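Local coordinates for protein glutamate racemase (Bacillus anthracis, PDB 2DWU) that belongs to the Asp/Glu/hydantoin racemase family, holds D-glutamic acid in a pocket and carries a potassium ion at a separate site, at residues G243-F248 with I260-V265; S15-L20 with G39-C44; Q167-A172 with S196-E201. One frame throughout, in Å; residues are numbered along the deposited sequence. Where two conformers were deposited one is given.

Interaction 1: G243-F248 with I260-V265; sequences GSVSSF and ISVDCV. With K (potassium ion), chain G.
V245 packs on V262 and C264, and F248 on V262 and I260, where the first turn of helix 245-256 lies against strand 262-264, within the beta-alpha-beta unit formed with strand 238-241. The tight part is apolar. V245 puts both methyls to work: CG2 meets C264 CB at 3.6 Å, while CG1, anti to the backbone N (chi1 165°), sits 4.1 Å from V262 CG1, the two valines sliding past each other in opposite directions. One turn on, the ring of F248 is reached obliquely by V262, whose CG2 is 3.9 Å from F248 CD2. I260 instead comes to the ring edge near its plane and crosses the phenylalanine at about a right angle. F248 is the buried member of this group, and its ring also touches V17 and N41. The other side of the helix start is exposed and polar: S244 occupies the N-cap and its OG accepts from S247 N at 3.0 Å. D263, whose CB points away from the helix, forms a salt bridge with R238. Past the strand a potassium ion is bound by T242, D266 and two waters; V265 O lies 3.0 Å from the metal.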
loop_
_atom_site.group_PDB
_atom_site.type_symbol
_atom_site.label_atom_id
_atom_site.label_comp_id
_atom_site.label_asym_id
_atom_site.label_seq_id
_atom_site.Cartn_x
_atom_site.Cartn_y
_atom_site.Cartn_z
ATOM N N GLY B 243 -29.689 6.605 11.921
ATOM C CA GLY B 243 -30.419 7.847 11.760
ATOM C C GLY B 243 -31.490 7.711 10.704
ATOM O O GLY B 243 -31.967 6.617 10.429
ATOM N N SER B 244 -31.867 8.835 10.121
ATOM C CA SER B 244 -32.868 8.880 9.072
ATOM C C SER B 244 -32.384 8.137 7.831
ATOM O O SER B 244 -31.309 8.422 7.314
ATOM C CB SER B 244 -33.150 10.336 8.700
ATOM O OG SER B 244 -33.807 10.397 7.452
ATOM N N VAL B 245 -33.192 7.196 7.361
ATOM C CA VAL B 245 -32.862 6.426 6.177
ATOM C C VAL B 245 -32.912 7.314 4.935
ATOM O O VAL B 245 -32.029 7.241 4.083
ATOM C CB VAL B 245 -33.823 5.236 6.012
ATOM C CG1 VAL B 245 -33.721 4.660 4.597
ATOM C CG2 VAL B 245 -33.491 4.172 7.043
ATOM N N SER B 246 -33.936 8.161 4.823
ATOM C CA SER B 246 -34.025 9.030 3.652
ATOM C C SER B 246 -32.855 10.009 3.619
ATOM O O SER B 246 -32.321 10.317 2.552
ATOM C CB SER B 246 -35.368 9.781 3.623
ATOM O OG SER B 246 -35.547 10.597 4.768
ATOM N N SER B 247 -32.435 10.475 4.791
ATOM C CA SER B 247 -31.313 11.401 4.891
ATOM C C SER B 247 -30.018 10.740 4.388
ATOM O O SER B 247 -29.272 11.319 3.589
ATOM C CB SER B 247 -31.140 11.834 6.346
ATOM O OG SER B 247 -29.990 12.637 6.502
ATOM N N PHE B 248 -29.758 9.527 4.872
ATOM C CA PHE B 248 -28.568 8.782 4.460
ATOM C C PHE B 248 -28.570 8.526 2.949
ATOM O O PHE B 248 -27.566 8.739 2.273
ATOM C CB PHE B 248 -28.505 7.449 5.199
ATOM C CG PHE B 248 -27.152 6.792 5.146
ATOM C CD1 PHE B 248 -26.316 6.825 6.257
ATOM C CD2 PHE B 248 -26.735 6.105 4.012
ATOM C CE1 PHE B 248 -25.076 6.174 6.246
ATOM C CE2 PHE B 248 -25.492 5.444 3.993
ATOM C CZ PHE B 248 -24.669 5.481 5.115
ATOM N N ILE B 260 -28.037 3.614 -3.331
ATOM C CA ILE B 260 -27.635 2.392 -2.648
ATOM C C ILE B 260 -28.755 1.824 -1.777
ATOM O O ILE B 260 -29.764 2.488 -1.532
ATOM C CB ILE B 260 -26.406 2.651 -1.734
ATOM C CG1 ILE B 260 -26.686 3.851 -0.823
ATOM C CG2 ILE B 260 -25.168 2.904 -2.561
ATOM C CD1 ILE B 260 -25.604 4.072 0.227
ATOM N N SER B 261 -28.569 0.589 -1.317
ATOM C CA SER B 261 -29.546 -0.063 -0.452
ATOM C C SER B 261 -29.316 0.392 0.984
ATOM O O SER B 261 -28.265 0.108 1.564
ATOM C CB SER B 261 -29.399 -1.587 -0.527
ATOM O OG SER B 261 -30.141 -2.215 0.506
ATOM N N VAL B 262 -30.293 1.089 1.557
ATOM C CA VAL B 262 -30.170 1.565 2.938
ATOM C C VAL B 262 -31.331 1.133 3.829
ATOM O O VAL B 262 -32.503 1.265 3.450
ATOM C CB VAL B 262 -30.078 3.105 3.027
ATOM C CG1 VAL B 262 -29.751 3.501 4.470
ATOM C CG2 VAL B 262 -29.000 3.633 2.090
ATOM N N ASP B 263 -31.001 0.610 5.002
ATOM C CA ASP B 263 -32.011 0.173 5.965
ATOM C C ASP B 263 -31.725 0.758 7.345
ATOM O O ASP B 263 -30.581 1.108 7.657
ATOM C CB ASP B 263 -32.057 -1.354 6.049
ATOM C CG ASP B 263 -32.774 -1.977 4.863
ATOM O OD1 ASP B 263 -32.108 -2.547 3.991
ATOM O OD2 ASP B 263 -34.022 -1.880 4.806
ATOM N N CYS B 264 -32.771 0.852 8.163
ATOM C CA CYS B 264 -32.662 1.398 9.517
ATOM C C CYS B 264 -32.275 0.309 10.509
ATOM O O CYS B 264 -32.567 -0.877 10.310
ATOM C CB CYS B 264 -33.994 2.022 9.944
ATOM S SG CYS B 264 -35.352 0.830 9.968
ATOM N N VAL B 265 -31.612 0.704 11.585
ATOM C CA VAL B 265 -31.197 -0.238 12.605
ATOM C C VAL B 265 -31.219 0.486 13.937
ATOM O O VAL B 265 -30.990 1.694 13.978
ATOM C CB VAL B 265 -29.755 -0.756 12.349
ATOM C CG1 VAL B 265 -28.831 0.409 12.031
ATOM C CG2 VAL B 265 -29.232 -1.488 13.576
HETATM K K K G . -31.997 4.007 15.539
HETATM O O HOH W 1 -29.869 3.264 17.440
HETATM O O HOH W 2 -31.981 4.355 18.786
#

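Interaction 2: S15-L20 with G39-C44; sequences SGVGGL and GDNERC. With DGL (D-glutamic acid), chain H.
The backbones of S15-G16 and G39-D40 run close together, with G16 CA and G39 CA 4.0 Å apart, where strands 9-14 and 35-39 give way to loops. G39 CA approaches G16 O at 3.4 Å in a CA-H...O contact between two residues without side chains. D40 is the centre of an inverse gamma turn. Among the side chains, the N41 amide packs against G16 CA and crosses V17 at about a right angle. C44, with SG anti to the backbone N (chi1 -173°), brings CB to 3.3 Å from S15 O and SG to 3.7 Å from S15 OG. That hydroxyl lines the ligand pocket and donates to D-glutamic acid, S15 OG to OE2 being 2.6 Å; the ligand N returns a weak bond to the same oxygen. Within 39-44, R43 grips D40 side-on, NE and NH2 both reaching OD2 in the guanidinium plane. R43 NE, 2.8 Å from D40 OD2, meets the syn lone pair of that oxygen, whereas NH2 comes from above the carboxylate plane; Y46 OH also bonds to this oxygen. Around the loops, I251 of helix 245-256 packs on V17, F57 and M61 of helix 51-65 touch D40, and strand 238-241 borders G39 through a backbone bond to F240.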
loop_
_atom_site.group_PDB
_atom_site.type_symbol
_atom_site.label_atom_id
_atom_site.label_comp_id
_atom_site.label_asym_id
_atom_site.label_seq_id
_atom_site.Cartn_x
_atom_site.Cartn_y
_atom_site.Cartn_z
ATOM N N SER B 15 -19.118 6.357 12.197
ATOM C CA SER B 15 -20.029 7.138 12.998
ATOM C C SER B 15 -21.238 7.631 12.194
ATOM O O SER B 15 -22.221 8.056 12.797
ATOM C CB SER B 15 -19.291 8.342 13.585
ATOM O OG SER B 15 -18.920 9.270 12.570
ATOM N N GLY B 16 -21.179 7.576 10.856
ATOM C CA GLY B 16 -22.286 8.062 10.045
ATOM C C GLY B 16 -22.143 7.830 8.557
ATOM O O GLY B 16 -22.002 6.682 8.123
ATOM N N VAL B 17 -22.194 8.909 7.774
ATOM C CA VAL B 17 -22.065 8.826 6.324
ATOM C C VAL B 17 -20.625 8.984 5.840
ATOM O O VAL B 17 -20.277 8.499 4.771
ATOM C CB VAL B 17 -22.936 9.900 5.581
ATOM C CG1 VAL B 17 -24.398 9.540 5.661
ATOM C CG2 VAL B 17 -22.717 11.295 6.183
ATOM N N GLY B 18 -19.790 9.648 6.630
ATOM C CA GLY B 18 -18.410 9.875 6.208
ATOM C C GLY B 18 -17.702 8.641 5.689
ATOM O O GLY B 18 -16.949 8.700 4.700
ATOM N N GLY B 19 -17.917 7.533 6.402
ATOM C CA GLY B 19 -17.320 6.258 6.049
ATOM C C GLY B 19 -17.599 5.804 4.624
ATOM O O GLY B 19 -17.000 4.813 4.171
ATOM N N LEU B 20 -18.524 6.472 3.915
ATOM C CA LEU B 20 -18.776 6.094 2.531
ATOM C C LEU B 20 -17.533 6.350 1.680
ATOM O O LEU B 20 -17.375 5.753 0.620
ATOM C CB LEU B 20 -19.968 6.855 1.927
ATOM C CG LEU B 20 -21.354 6.506 2.475
ATOM C CD1 LEU B 20 -22.399 7.337 1.672
ATOM C CD2 LEU B 20 -21.642 4.992 2.318
ATOM N N GLY B 39 -23.556 2.825 9.795
ATOM C CA GLY B 39 -23.173 4.189 10.165
ATOM C C GLY B 39 -24.069 4.606 11.312
ATOM O O GLY B 39 -25.307 4.501 11.209
ATOM N N ASP B 40 -23.472 5.069 12.413
ATOM C CA ASP B 40 -24.255 5.452 13.603
ATOM C C ASP B 40 -24.680 6.917 13.553
ATOM O O ASP B 40 -24.426 7.685 14.494
ATOM C CB ASP B 40 -23.409 5.181 14.849
ATOM C CG ASP B 40 -24.205 5.237 16.165
ATOM O OD1 ASP B 40 -25.450 5.225 16.119
ATOM O OD2 ASP B 40 -23.552 5.273 17.244
ATOM N N ASN B 41 -25.373 7.301 12.485
ATOM C CA ASN B 41 -25.754 8.693 12.332
ATOM C C ASN B 41 -26.504 9.314 13.506
ATOM O O ASN B 41 -26.363 10.515 13.772
ATOM C CB ASN B 41 -26.575 8.875 11.059
ATOM C CG ASN B 41 -25.784 8.539 9.827
ATOM O OD1 ASN B 41 -25.605 7.366 9.490
ATOM N ND2 ASN B 41 -25.281 9.565 9.155
ATOM N N GLU B 42 -27.301 8.518 14.199
ATOM C CA GLU B 42 -28.038 9.068 15.339
ATOM C C GLU B 42 -27.123 9.629 16.436
ATOM O O GLU B 42 -27.526 10.532 17.188
ATOM C CB GLU B 42 -28.956 7.998 15.926
ATOM C CG GLU B 42 -29.848 8.522 17.054
ATOM C CD GLU B 42 -31.038 7.609 17.326
ATOM O OE1 GLU B 42 -32.114 7.834 16.720
ATOM O OE2 GLU B 42 -30.890 6.660 18.131
ATOM N N ARG B 43 -25.889 9.132 16.527
ATOM C CA ARG B 43 -24.963 9.601 17.550
ATOM C C ARG B 43 -23.711 10.301 16.991
ATOM O O ARG B 43 -22.743 10.541 17.707
ATOM C CB ARG B 43 -24.582 8.451 18.473
ATOM C CG ARG B 43 -25.833 7.869 19.187
ATOM C CD ARG B 43 -25.491 6.802 20.228
ATOM N NE ARG B 43 -24.920 5.602 19.611
ATOM C CZ ARG B 43 -24.960 4.387 20.150
ATOM N NH1 ARG B 43 -25.552 4.186 21.321
ATOM N NH2 ARG B 43 -24.398 3.362 19.512
ATOM N N CYS B 44 -23.752 10.625 15.708
ATOM C CA CYS B 44 -22.665 11.343 15.032
ATOM C C CYS B 44 -22.852 12.805 15.476
ATOM O O CYS B 44 -23.995 13.275 15.567
ATOM C CB CYS B 44 -22.856 11.201 13.521
ATOM S SG CYS B 44 -21.520 11.855 12.500
HETATM N N DGL H . -16.100 9.742 10.840
HETATM C CA DGL H . -15.407 10.712 11.746
HETATM C C DGL H . -13.931 10.562 11.621
HETATM O O DGL H . -13.157 11.010 12.459
HETATM C CB DGL H . -15.820 12.157 11.389
HETATM C CG DGL H . -17.226 12.402 11.986
HETATM C CD DGL H . -17.334 12.311 13.452
HETATM O OE1 DGL H . -16.865 13.145 14.227
HETATM O OE2 DGL H . -17.963 11.254 13.913
HETATM O OXT DGL H . -13.486 9.917 10.578
#

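Interaction 3: Q167-A172 with S196-E201; sequences QQVKQA and SYIKKE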
loop_
_atom_site.group_PDB
_atom_site.type_symbol
_atom_site.label_atom_id
_atom_site.label_comp_id
_atom_site.label_asym_id
_atom_site.label_seq_id
_atom_site.Cartn_x
_atom_site.Cartn_y
_atom_site.Cartn_z
ATOM N N GLN B 167 -12.959 29.591 3.416
ATOM C CA GLN B 167 -12.563 30.276 4.629
ATOM C C GLN B 167 -12.307 29.317 5.774
ATOM O O GLN B 167 -11.359 29.502 6.552
ATOM C CB GLN B 167 -13.632 31.287 5.060
ATOM C CG GLN B 167 -13.037 32.434 5.855
ATOM C CD GLN B 167 -12.109 33.306 4.998
ATOM O OE1 GLN B 167 -12.544 33.896 4.005
ATOM N NE2 GLN B 167 -10.835 33.385 5.372
ATOM N N GLN B 168 -13.149 28.289 5.876
ATOM C CA GLN B 168 -13.006 27.317 6.955
ATOM C C GLN B 168 -11.767 26.455 6.756
ATOM O O GLN B 168 -11.093 26.127 7.726
ATOM C CB GLN B 168 -14.264 26.442 7.084
ATOM C CG GLN B 168 -15.469 27.204 7.688
ATOM C CD GLN B 168 -15.114 27.970 8.945
ATOM O OE1 GLN B 168 -14.640 27.392 9.917
ATOM N NE2 GLN B 168 -15.336 29.277 8.934
ATOM N N VAL B 169 -11.471 26.104 5.509
ATOM C CA VAL B 169 -10.275 25.310 5.229
ATOM C C VAL B 169 -9.033 26.178 5.503
ATOM O O VAL B 169 -8.037 25.698 6.076
ATOM C CB VAL B 169 -10.276 24.785 3.776
ATOM C CG1 VAL B 169 -8.891 24.191 3.412
ATOM C CG2 VAL B 169 -11.355 23.694 3.633
ATOM N N LYS B 170 -9.101 27.463 5.129
ATOM C CA LYS B 170 -7.978 28.373 5.373
ATOM C C LYS B 170 -7.678 28.472 6.869
ATOM O O LYS B 170 -6.517 28.370 7.313
ATOM C CB LYS B 170 -8.280 29.775 4.804
ATOM C CG LYS B 170 -7.164 30.788 5.074
ATOM C CD LYS B 170 -7.407 32.109 4.366
ATOM C CE LYS B 170 -7.443 31.908 2.859
ATOM N NZ LYS B 170 -6.123 31.451 2.303
ATOM N N GLN B 171 -8.730 28.656 7.659
ATOM C CA GLN B 171 -8.594 28.778 9.094
ATOM C C GLN B 171 -8.097 27.495 9.745
ATOM O O GLN B 171 -7.267 27.521 10.659
ATOM C CB GLN B 171 -9.937 29.163 9.716
ATOM C CG GLN B 171 -10.341 30.601 9.482
ATOM C CD GLN B 171 -11.665 30.939 10.141
ATOM O OE1 GLN B 171 -12.149 30.205 11.014
ATOM N NE2 GLN B 171 -12.253 32.060 9.740
ATOM N N ALA B 172 -8.603 26.363 9.274
ATOM C CA ALA B 172 -8.209 25.087 9.853
ATOM C C ALA B 172 -6.750 24.749 9.579
ATOM O O ALA B 172 -6.080 24.196 10.445
ATOM C CB ALA B 172 -9.104 23.954 9.305
ATOM N N SER B 196 -9.496 19.335 -2.975
ATOM C CA SER B 196 -9.107 20.470 -3.799
ATOM C C SER B 196 -8.800 21.717 -3.001
ATOM O O SER B 196 -7.837 22.427 -3.307
ATOM C CB SER B 196 -10.191 20.789 -4.822
ATOM O OG SER B 196 -10.309 19.716 -5.730
ATOM N N TYR B 197 -9.614 21.995 -1.988
ATOM C CA TYR B 197 -9.418 23.185 -1.164
ATOM C C TYR B 197 -8.119 23.088 -0.406
ATOM O O TYR B 197 -7.373 24.054 -0.293
ATOM C CB TYR B 197 -10.553 23.347 -0.142
ATOM C CG TYR B 197 -11.906 23.626 -0.741
ATOM C CD1 TYR B 197 -12.792 22.591 -1.033
ATOM C CD2 TYR B 197 -12.293 24.931 -1.027
ATOM C CE1 TYR B 197 -14.046 22.864 -1.599
ATOM C CE2 TYR B 197 -13.528 25.212 -1.589
ATOM C CZ TYR B 197 -14.397 24.179 -1.871
ATOM O OH TYR B 197 -15.628 24.467 -2.427
ATOM N N ILE B 198 -7.869 21.906 0.137
ATOM C CA ILE B 198 -6.670 21.669 0.926
ATOM C C ILE B 198 -5.403 21.828 0.095
ATOM O O ILE B 198 -4.439 22.478 0.536
ATOM C CB ILE B 198 -6.747 20.261 1.576
ATOM C CG1 ILE B 198 -7.879 20.267 2.616
ATOM C CG2 ILE B 198 -5.416 19.902 2.238
ATOM C CD1 ILE B 198 -8.216 18.878 3.154
ATOM N N LYS B 199 -5.400 21.248 -1.096
ATOM C CA LYS B 199 -4.240 21.348 -1.984
ATOM C C LYS B 199 -3.958 22.804 -2.312
ATOM O O LYS B 199 -2.807 23.226 -2.364
ATOM C CB LYS B 199 -4.489 20.601 -3.292
ATOM C CG LYS B 199 -4.618 19.108 -3.135
ATOM C CD LYS B 199 -4.857 18.402 -4.460
ATOM C CE LYS B 199 -4.604 16.902 -4.296
ATOM N NZ LYS B 199 -4.850 16.133 -5.541
ATOM N N LYS B 200 -5.016 23.566 -2.556
ATOM C CA LYS B 200 -4.859 24.977 -2.878
ATOM C C LYS B 200 -4.227 25.737 -1.716
ATOM O O LYS B 200 -3.398 26.637 -1.911
ATOM C CB LYS B 200 -6.225 25.587 -3.211
ATOM C CG LYS B 200 -6.230 27.110 -3.313
ATOM C CD LYS B 200 -5.472 27.610 -4.530
ATOM C CE LYS B 200 -6.249 27.331 -5.801
ATOM N NZ LYS B 200 -6.643 25.893 -5.895
ATOM N N GLU B 201 -4.609 25.366 -0.499
ATOM C CA GLU B 201 -4.104 26.028 0.688
ATOM C C GLU B 201 -2.661 25.649 1.051
ATOM O O GLU B 201 -1.884 26.502 1.473
ATOM C CB GLU B 201 -5.041 25.733 1.869
ATOM C CG GLU B 201 -4.759 26.559 3.120
ATOM C CD GLU B 201 -5.085 28.051 2.942
ATOM O OE1 GLU B 201 -4.412 28.879 3.585
ATOM O OE2 GLU B 201 -6.018 28.391 2.177
#
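The Y197 ring is approached obliquely by V169 CG2, where helix 162-177 packs on helix 195-202 in the domain built on the four-stranded parallel sheet; the ring packs against T162, V165 and T166, earlier in helix 162-177. The other flat group, the E201 carboxylate, meets K170. The short helical segments cross at -51° with their axes 9.7 Å apart, a separation bridged by V169 and by the K170-E201 pair. The valine spreads its methyls over the base of the tyrosine: CG2 is 3.9 Å from Y197 CB, and the two side chains cross at about a right angle. V169 CG1, anti to the backbone N (chi1 169°), also reaches I198 CG1 at 4.1 Å. I198 continues inward to L184 and L186 of strand 183-187, linking the helix pair to the sheet. The outer part of the contact is ionic. K170 and E201 cross at about a right angle, and the bends of the lysine at chi3 and chi4 bring its ammonium back to the carboxylate while CB and CG lie beside the oxygens. Both oxygens take part in this salt bridge. E201 OE1 receives a weak bond; E201 OE2 offers its syn lone pair to K170 NZ at 3.1 Å.

Along the chain the three contacts come in series, interaction 2 first, then interaction 3, then interaction 1. Interactions 1 and 2 belong to the six-stranded parallel sheet: their centres are 11 Å apart and they touch, F248 CE1 lying 3.6 Å from G16 O. Helix 245-256 packs on the loops after strands 9-14 and 35-39; potassium lies at the sheet's edge strand and the ligand beside the loops. Interaction 3 stands apart, its centre 24 Å from interaction 2 and 31 Å from interaction 1, among helices of the four-stranded sheet. D-glutamic acid draws on both regions, bonding to S15 in interaction 2 and to T189, just beyond strand 183-187.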